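Long-range contacts in uricase (Bacillus fastidiosus, PDB 4R99), which probably catalyses the oxidation of urate to 5-hydroxyisourate, the first step on the way to (S)-allantoin in purine breakdown: residues D[12-17]-D[41-46]; D[147-152]-D[159-164]. One frame throughout, in Å; residues are numbered along the deposited sequence.

Contact 1 (D[12-17]-D[41-46]); sequences VYVFRT and FGMNAK
Y13, V14 and R16 of strand 5-17, at the edge of the large sheet within this chain, pair antiparallel with N44, M43 and F41 of strand 40-50. Six backbone hydrogen bonds join the two, from F41 N to R16 O at 2.7 Å to R16 N with F41 O at 3.2 Å. V14 CG2 presses on M43 CG at 3.4 Å, closer than usual carbon contact. A chi1 of -64° turns V14 CG1 anti to the carbonyl carbon and leaves CG2 between backbone N and carbonyl carbon, the position M43 CG also takes. On the same face R16 NH1 is hydrogen-bonded to A80 O and Y83 O. On the other, the amide of N44 covers one side of the Y13 ring, CG 3.8 Å above its plane and offset toward the rim, planes 38° apart; N44 ND2 is hydrogen-bonded not to Y13 OH but to D11 OD1. G42 CA meets the F15 ring at its edge, 4.0 Å from CD1, while W274 of the second subunit stacks on that ring. One pairing thus serves fold and interface: its backbone bonds fix the register, V14 and M43 pack against helices 69-82 and 88-102, and F15 and R16 continue the sheet into the second subunit.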
ATOM      1  N   VAL D  12      11.375 -13.987  -2.107  1.00 18.54           N
ATOM      2  CA  VAL D  12      11.437 -15.435  -1.959  1.00 18.90           C
ATOM      3  C   VAL D  12      10.800 -15.851  -0.638  1.00 19.01           C
ATOM      4  O   VAL D  12      11.473 -15.966   0.390  1.00 18.97           O
ATOM      5  CB  VAL D  12      12.887 -15.948  -2.031  1.00 19.33           C
ATOM      6  CG1 VAL D  12      12.919 -17.469  -1.999  1.00 19.30           C
ATOM      7  CG2 VAL D  12      13.559 -15.430  -3.294  1.00 19.36           C
ATOM      8  N   TYR D  13       9.489 -16.055  -0.671  1.00 17.86           N
ATOM      9  CA  TYR D  13       8.760 -16.485   0.509  1.00 17.88           C
ATOM     10  C   TYR D  13       9.055 -17.952   0.810  1.00 18.40           C
ATOM     11  O   TYR D  13       8.843 -18.823  -0.034  1.00 18.47           O
ATOM     12  CB  TYR D  13       7.258 -16.246   0.334  1.00 17.65           C
ATOM     13  CG  TYR D  13       6.872 -14.782   0.323  1.00 17.66           C
ATOM     14  CD1 TYR D  13       6.672 -14.083   1.506  1.00 17.56           C
ATOM     15  CD2 TYR D  13       6.718 -14.096  -0.876  1.00 17.79           C
ATOM     16  CE1 TYR D  13       6.321 -12.745   1.496  1.00 17.49           C
ATOM     17  CE2 TYR D  13       6.367 -12.759  -0.896  1.00 17.67           C
ATOM     18  CZ  TYR D  13       6.170 -12.087   0.294  1.00 17.70           C
ATOM     19  OH  TYR D  13       5.821 -10.755   0.276  1.00 17.81           O
ATOM     20  N   VAL D  14       9.567 -18.221   2.005  1.00 20.32           N
ATOM     21  CA  VAL D  14       9.868 -19.590   2.409  1.00 20.62           C
ATOM     22  C   VAL D  14       9.261 -19.814   3.792  1.00 20.44           C
ATOM     23  O   VAL D  14       9.568 -19.104   4.752  1.00 20.39           O
ATOM     24  CB  VAL D  14      11.392 -19.902   2.388  1.00 21.11           C
ATOM     25  CG1 VAL D  14      11.929 -19.808   0.970  1.00 21.41           C
ATOM     26  CG2 VAL D  14      12.168 -18.975   3.287  1.00 21.21           C
ATOM     27  N   PHE D  15       8.333 -20.761   3.865  1.00 18.51           N
ATOM     28  CA  PHE D  15       7.636 -21.051   5.108  1.00 18.23           C
ATOM     29  C   PHE D  15       7.939 -22.474   5.551  1.00 18.47           C
ATOM     30  O   PHE D  15       7.330 -23.431   5.075  1.00 18.78           O
ATOM     31  CB  PHE D  15       6.125 -20.867   4.942  1.00 18.23           C
ATOM     32  CG  PHE D  15       5.731 -19.581   4.266  1.00 18.31           C
ATOM     33  CD1 PHE D  15       6.218 -18.363   4.715  1.00 18.70           C
ATOM     34  CD2 PHE D  15       4.866 -19.592   3.185  1.00 18.25           C
ATOM     35  CE1 PHE D  15       5.849 -17.178   4.095  1.00 18.39           C
ATOM     36  CE2 PHE D  15       4.495 -18.414   2.557  1.00 18.42           C
ATOM     37  CZ  PHE D  15       4.987 -17.204   3.014  1.00 18.32           C
ATOM     38  N   ARG D  16       8.897 -22.602   6.460  1.00 20.60           N
ATOM     39  CA  ARG D  16       9.257 -23.892   7.030  1.00 20.51           C
ATOM     40  C   ARG D  16       8.399 -24.174   8.259  1.00 20.40           C
ATOM     41  O   ARG D  16       8.248 -23.316   9.131  1.00 20.66           O
ATOM     42  CB  ARG D  16      10.740 -23.897   7.409  1.00 20.63           C
ATOM     43  CG  ARG D  16      11.145 -24.963   8.416  1.00 20.65           C
ATOM     44  CD  ARG D  16      11.244 -26.340   7.782  1.00 20.94           C
ATOM     45  NE  ARG D  16      11.562 -27.362   8.775  1.00 20.89           N
ATOM     46  CZ  ARG D  16      12.797 -27.707   9.129  1.00 20.74           C
ATOM     47  NH1 ARG D  16      13.843 -27.121   8.564  1.00 21.47           N
ATOM     48  NH2 ARG D  16      12.985 -28.645  10.046  1.00 21.08           N
ATOM     49  N   THR D  17       7.823 -25.369   8.325  1.00 20.13           N
ATOM     50  CA  THR D  17       7.049 -25.757   9.500  1.00 20.09           C
ATOM     51  C   THR D  17       7.855 -26.654  10.431  1.00 20.31           C
ATOM     52  O   THR D  17       8.692 -27.437   9.982  1.00 20.51           O
ATOM     53  CB  THR D  17       5.714 -26.437   9.130  1.00 20.20           C
ATOM     54  OG1 THR D  17       5.959 -27.557   8.271  1.00 20.64           O
ATOM     55  CG2 THR D  17       4.794 -25.448   8.427  1.00 19.98           C
ATOM     56  N   PHE D  41       8.406 -21.145  10.780  1.00 19.83           N
ATOM     57  CA  PHE D  41       9.674 -20.435  10.675  1.00 20.21           C
ATOM     58  C   PHE D  41       9.693 -19.835   9.277  1.00 20.12           C
ATOM     59  O   PHE D  41      10.259 -20.413   8.351  1.00 20.21           O
ATOM     60  CB  PHE D  41      10.822 -21.431  10.859  1.00 19.93           C
ATOM     61  CG  PHE D  41      12.190 -20.806  10.892  1.00 20.24           C
ATOM     62  CD1 PHE D  41      12.669 -20.220  12.052  1.00 21.09           C
ATOM     63  CD2 PHE D  41      13.003 -20.823   9.769  1.00 20.23           C
ATOM     64  CE1 PHE D  41      13.932 -19.652  12.093  1.00 21.12           C
ATOM     65  CE2 PHE D  41      14.264 -20.256   9.800  1.00 20.80           C
ATOM     66  CZ  PHE D  41      14.730 -19.669  10.964  1.00 21.13           C
ATOM     67  N   GLY D  42       9.055 -18.677   9.127  1.00 18.13           N
ATOM     68  CA  GLY D  42       8.774 -18.123   7.813  1.00 18.07           C
ATOM     69  C   GLY D  42       9.401 -16.764   7.571  1.00 18.19           C
ATOM     70  O   GLY D  42       9.615 -15.992   8.508  1.00 17.87           O
ATOM     71  N   MET D  43       9.702 -16.469   6.309  1.00 21.56           N
ATOM     72  CA  MET D  43      10.376 -15.222   5.971  1.00 21.62           C
ATOM     73  C   MET D  43      10.193 -14.824   4.513  1.00 21.64           C
ATOM     74  O   MET D  43       9.819 -15.638   3.668  1.00 21.72           O
ATOM     75  CB  MET D  43      11.871 -15.348   6.268  1.00 21.71           C
ATOM     76  CG  MET D  43      12.603 -16.180   5.239  1.00 21.90           C
ATOM     77  SD  MET D  43      14.208 -16.798   5.768  1.00 22.47           S
ATOM     78  CE  MET D  43      13.708 -18.068   6.933  1.00 22.19           C
ATOM     79  N   ASN D  44      10.452 -13.552   4.238  1.00 17.82           N
ATOM     80  CA  ASN D  44      10.588 -13.054   2.880  1.00 17.46           C
ATOM     81  C   ASN D  44      12.072 -12.809   2.657  1.00 17.81           C
ATOM     82  O   ASN D  44      12.637 -11.859   3.200  1.00 17.88           O
ATOM     83  CB  ASN D  44       9.798 -11.753   2.726  1.00 17.34           C
ATOM     84  CG  ASN D  44       9.838 -11.200   1.312  1.00 17.65           C
ATOM     85  OD1 ASN D  44      10.687 -11.574   0.504  1.00 17.63           O
ATOM     86  ND2 ASN D  44       8.920 -10.290   1.011  1.00 17.42           N
ATOM     87  N   ALA D  45      12.706 -13.674   1.872  1.00 15.44           N
ATOM     88  CA  ALA D  45      14.148 -13.594   1.679  1.00 15.59           C
ATOM     89  C   ALA D  45      14.515 -12.936   0.349  1.00 15.80           C
ATOM     90  O   ALA D  45      13.764 -13.013  -0.624  1.00 15.60           O
ATOM     91  CB  ALA D  45      14.773 -14.982   1.769  1.00 15.85           C
ATOM     92  N   LYS D  46      15.681 -12.299   0.309  1.00 20.63           N
ATOM     93  CA  LYS D  46      16.177 -11.707  -0.927  1.00 20.20           C
ATOM     94  C   LYS D  46      17.652 -12.031  -1.067  1.00 20.46           C
ATOM     95  O   LYS D  46      18.459 -11.686  -0.210  1.00 20.59           O
ATOM     96  CB  LYS D  46      15.904 -10.204  -0.937  1.00 20.36           C
ATOM     97  CG  LYS D  46      16.369  -9.508  -2.200  1.00 20.55           C
ATOM     98  CD  LYS D  46      15.749  -8.128  -2.333  1.00 20.92           C
ATOM     99  CE  LYS D  46      16.122  -7.230  -1.175  1.00 21.21           C
ATOM    100  NZ  LYS D  46      15.470  -5.894  -1.304  1.00 21.66           N
TER

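Contact 2 (D[147-152]-D[159-164])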
ATOM      1  N   THR D 147      20.399  -9.655   7.859  1.00 20.06           N
ATOM      2  CA  THR D 147      21.162  -9.633   6.623  1.00 20.35           C
ATOM      3  C   THR D 147      22.491 -10.307   6.894  1.00 20.51           C
ATOM      4  O   THR D 147      23.159 -10.003   7.880  1.00 20.56           O
ATOM      5  CB  THR D 147      21.414  -8.192   6.136  1.00 20.76           C
ATOM      6  OG1 THR D 147      20.170  -7.585   5.770  1.00 20.75           O
ATOM      7  CG2 THR D 147      22.352  -8.182   4.933  1.00 20.46           C
ATOM      8  N   VAL D 148      22.864 -11.237   6.027  1.00 18.13           N
ATOM      9  CA  VAL D 148      24.165 -11.873   6.117  1.00 18.33           C
ATOM     10  C   VAL D 148      24.803 -11.873   4.743  1.00 18.24           C
ATOM     11  O   VAL D 148      24.183 -12.287   3.765  1.00 18.13           O
ATOM     12  CB  VAL D 148      24.067 -13.325   6.635  1.00 18.44           C
ATOM     13  CG1 VAL D 148      25.422 -14.011   6.558  1.00 18.77           C
ATOM     14  CG2 VAL D 148      23.531 -13.355   8.062  1.00 18.31           C
ATOM     15  N   GLU D 149      26.028 -11.368   4.658  1.00 19.03           N
ATOM     16  CA  GLU D 149      26.786 -11.495   3.426  1.00 19.16           C
ATOM     17  C   GLU D 149      28.070 -12.264   3.685  1.00 19.39           C
ATOM     18  O   GLU D 149      28.824 -11.938   4.600  1.00 19.37           O
ATOM     19  CB  GLU D 149      27.079 -10.128   2.811  1.00 19.30           C
ATOM     20  CG  GLU D 149      27.709 -10.206   1.430  1.00 19.55           C
ATOM     21  CD  GLU D 149      27.719  -8.870   0.719  1.00 19.93           C
ATOM     22  OE1 GLU D 149      26.885  -8.008   1.066  1.00 19.72           O
ATOM     23  OE2 GLU D 149      28.557  -8.682  -0.189  1.00 19.96           O
ATOM     24  N   VAL D 150      28.311 -13.286   2.871  1.00 16.94           N
ATOM     25  CA  VAL D 150      29.494 -14.118   3.024  1.00 16.91           C
ATOM     26  C   VAL D 150      30.337 -14.044   1.759  1.00 17.05           C
ATOM     27  O   VAL D 150      29.833 -14.232   0.658  1.00 16.92           O
ATOM     28  CB  VAL D 150      29.119 -15.587   3.320  1.00 16.83           C
ATOM     29  CG1 VAL D 150      30.368 -16.449   3.439  1.00 16.98           C
ATOM     30  CG2 VAL D 150      28.290 -15.679   4.591  1.00 17.01           C
ATOM     31  N   ALA D 151      31.622 -13.758   1.932  1.00 17.56           N
ATOM     32  CA  ALA D 151      32.559 -13.646   0.819  1.00 17.37           C
ATOM     33  C   ALA D 151      33.707 -14.636   0.987  1.00 17.83           C
ATOM     34  O   ALA D 151      33.967 -15.115   2.091  1.00 17.76           O
ATOM     35  CB  ALA D 151      33.096 -12.230   0.721  1.00 17.37           C
ATOM     36  N   ARG D 152      34.386 -14.951  -0.111  1.00 21.61           N
ATOM     37  CA  ARG D 152      35.523 -15.863  -0.054  1.00 21.61           C
ATOM     38  C   ARG D 152      36.733 -15.211   0.599  1.00 21.69           C
ATOM     39  O   ARG D 152      36.956 -14.005   0.475  1.00 22.05           O
ATOM     40  CB  ARG D 152      35.892 -16.364  -1.449  1.00 21.92           C
ATOM     41  CG  ARG D 152      34.853 -17.284  -2.050  1.00 21.83           C
ATOM     42  CD  ARG D 152      35.360 -17.949  -3.316  1.00 21.84           C
ATOM     43  NE  ARG D 152      34.254 -18.514  -4.078  1.00 21.35           N
ATOM     44  CZ  ARG D 152      33.655 -19.664  -3.789  1.00 21.82           C
ATOM     45  NH1 ARG D 152      34.061 -20.388  -2.752  1.00 21.84           N
ATOM     46  NH2 ARG D 152      32.649 -20.092  -4.538  1.00 21.71           N
ATOM     47  N   VAL D 159      31.920 -14.237   7.039  1.00 20.06           N
ATOM     48  CA  VAL D 159      30.851 -13.251   7.075  1.00 20.07           C
ATOM     49  C   VAL D 159      31.487 -11.862   7.036  1.00 20.23           C
ATOM     50  O   VAL D 159      32.289 -11.513   7.905  1.00 20.25           O
ATOM     51  CB  VAL D 159      29.992 -13.392   8.342  1.00 20.33           C
ATOM     52  CG1 VAL D 159      28.974 -12.260   8.421  1.00 19.89           C
ATOM     53  CG2 VAL D 159      29.297 -14.744   8.365  1.00 20.10           C
ATOM     54  N   VAL D 160      31.150 -11.081   6.012  1.00 19.62           N
ATOM     55  CA  VAL D 160      31.706  -9.737   5.843  1.00 19.32           C
ATOM     56  C   VAL D 160      30.690  -8.667   6.236  1.00 19.39           C
ATOM     57  O   VAL D 160      31.046  -7.509   6.446  1.00 19.46           O
ATOM     58  CB  VAL D 160      32.194  -9.494   4.401  1.00 19.80           C
ATOM     59  CG1 VAL D 160      33.344 -10.432   4.067  1.00 19.83           C
ATOM     60  CG2 VAL D 160      31.048  -9.666   3.416  1.00 19.90           C
ATOM     61  N   GLU D 161      29.425  -9.067   6.328  1.00 27.10           N
ATOM     62  CA  GLU D 161      28.385  -8.214   6.895  1.00 27.37           C
ATOM     63  C   GLU D 161      27.328  -9.057   7.581  1.00 27.11           C
ATOM     64  O   GLU D 161      26.860 -10.056   7.037  1.00 27.24           O
ATOM     65  CB  GLU D 161      27.738  -7.319   5.835  1.00 27.22           C
ATOM     66  CG  GLU D 161      26.790  -6.286   6.431  1.00 27.26           C
ATOM     67  CD  GLU D 161      26.070  -5.458   5.386  1.00 28.10           C
ATOM     68  OE1 GLU D 161      26.560  -5.378   4.239  1.00 28.23           O
ATOM     69  OE2 GLU D 161      25.009  -4.889   5.716  1.00 28.15           O
ATOM     70  N   GLN D 162      26.954  -8.640   8.782  1.00 22.77           N
ATOM     71  CA  GLN D 162      25.911  -9.317   9.528  1.00 22.55           C
ATOM     72  C   GLN D 162      25.078  -8.299  10.287  1.00 22.77           C
ATOM     73  O   GLN D 162      25.609  -7.511  11.067  1.00 22.75           O
ATOM     74  CB  GLN D 162      26.528 -10.323  10.505  1.00 23.13           C
ATOM     75  CG  GLN D 162      25.520 -11.169  11.270  1.00 23.15           C
ATOM     76  CD  GLN D 162      26.182 -12.054  12.311  1.00 23.54           C
ATOM     77  OE1 GLN D 162      26.651 -11.573  13.342  1.00 23.44           O
ATOM     78  NE2 GLN D 162      26.235 -13.354  12.039  1.00 23.51           N
ATOM     79  N   ALA D 163      23.773  -8.308  10.051  1.00 20.71           N
ATOM     80  CA  ALA D 163      22.879  -7.409  10.761  1.00 20.60           C
ATOM     81  C   ALA D 163      21.688  -8.173  11.323  1.00 20.66           C
ATOM     82  O   ALA D 163      21.210  -9.136  10.722  1.00 20.40           O
ATOM     83  CB  ALA D 163      22.415  -6.285   9.847  1.00 20.77           C
ATOM     84  N   SER D 164      21.229  -7.745  12.493  1.00 16.46           N
ATOM     85  CA  SER D 164      20.067  -8.330  13.139  1.00 16.24           C
ATOM     86  C   SER D 164      19.191  -7.187  13.598  1.00 16.26           C
ATOM     87  O   SER D 164      19.698  -6.147  14.008  1.00 16.21           O
ATOM     88  CB  SER D 164      20.491  -9.153  14.357  1.00 16.48           C
ATOM     89  OG  SER D 164      21.460 -10.127  14.016  1.00 16.73           O
TER
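The flat groups that meet here are the carboxylates of E149 and E161, neither laid over the other: their planes stand 36° apart, and OE1 of E149 lies 4.1 Å from OE1 of E161. Between two acids this would be unfavourable, but R110 forms salt bridges with both OE1 atoms, and K50 takes OE2 of E149, which probably offsets the like charges. Each side chain leaves with CG anti to the backbone N (chi1 -172° in both) and runs extended, bringing the two ends together on the face they share with T147 and A163. V160 CG2 comes up against the stem of E149, 3.9 Å from CG, and its CG1 rests on A151 CB at 3.8 Å. On the reverse face V159 CG2 touches V150 CG2 at 4.0 Å, beside helix 88-102. Along the backbone, E149 N gives a 2.8 Å bond to E161 O. E149 O receives two donors, V160 N at 2.9 Å and, weakly, E161 N at 3.4 Å. V160 and E161 thus both face E149, a classic beta bulge near the turn end of hairpin 143-152/157-173, in an antiparallel sheet with helices on one face, as in the tunnelling fold (T-fold) of uricases.

Both contacts are antiparallel pairings in one large sheet, where strand 108-125 lies between strands 40-50 and 143-152; their centres are 19 Å apart and they do not touch. Contact 1 is the more buried, at a sheet edge that another subunit extends, and its register runs unbroken. Contact 2 is partly buried, touched by no other chain of the assembly, and interrupted by a bulge. Helix 88-102 covers apolar side chains of both, M43 in one and V148, V150 and V159 in the other. Their polar chemistry differs: a tyrosine-asparagine contact and an arginine held by backbone carbonyls in 12-17/41-46, two neighbouring acids that share R110 in 147-152/159-164.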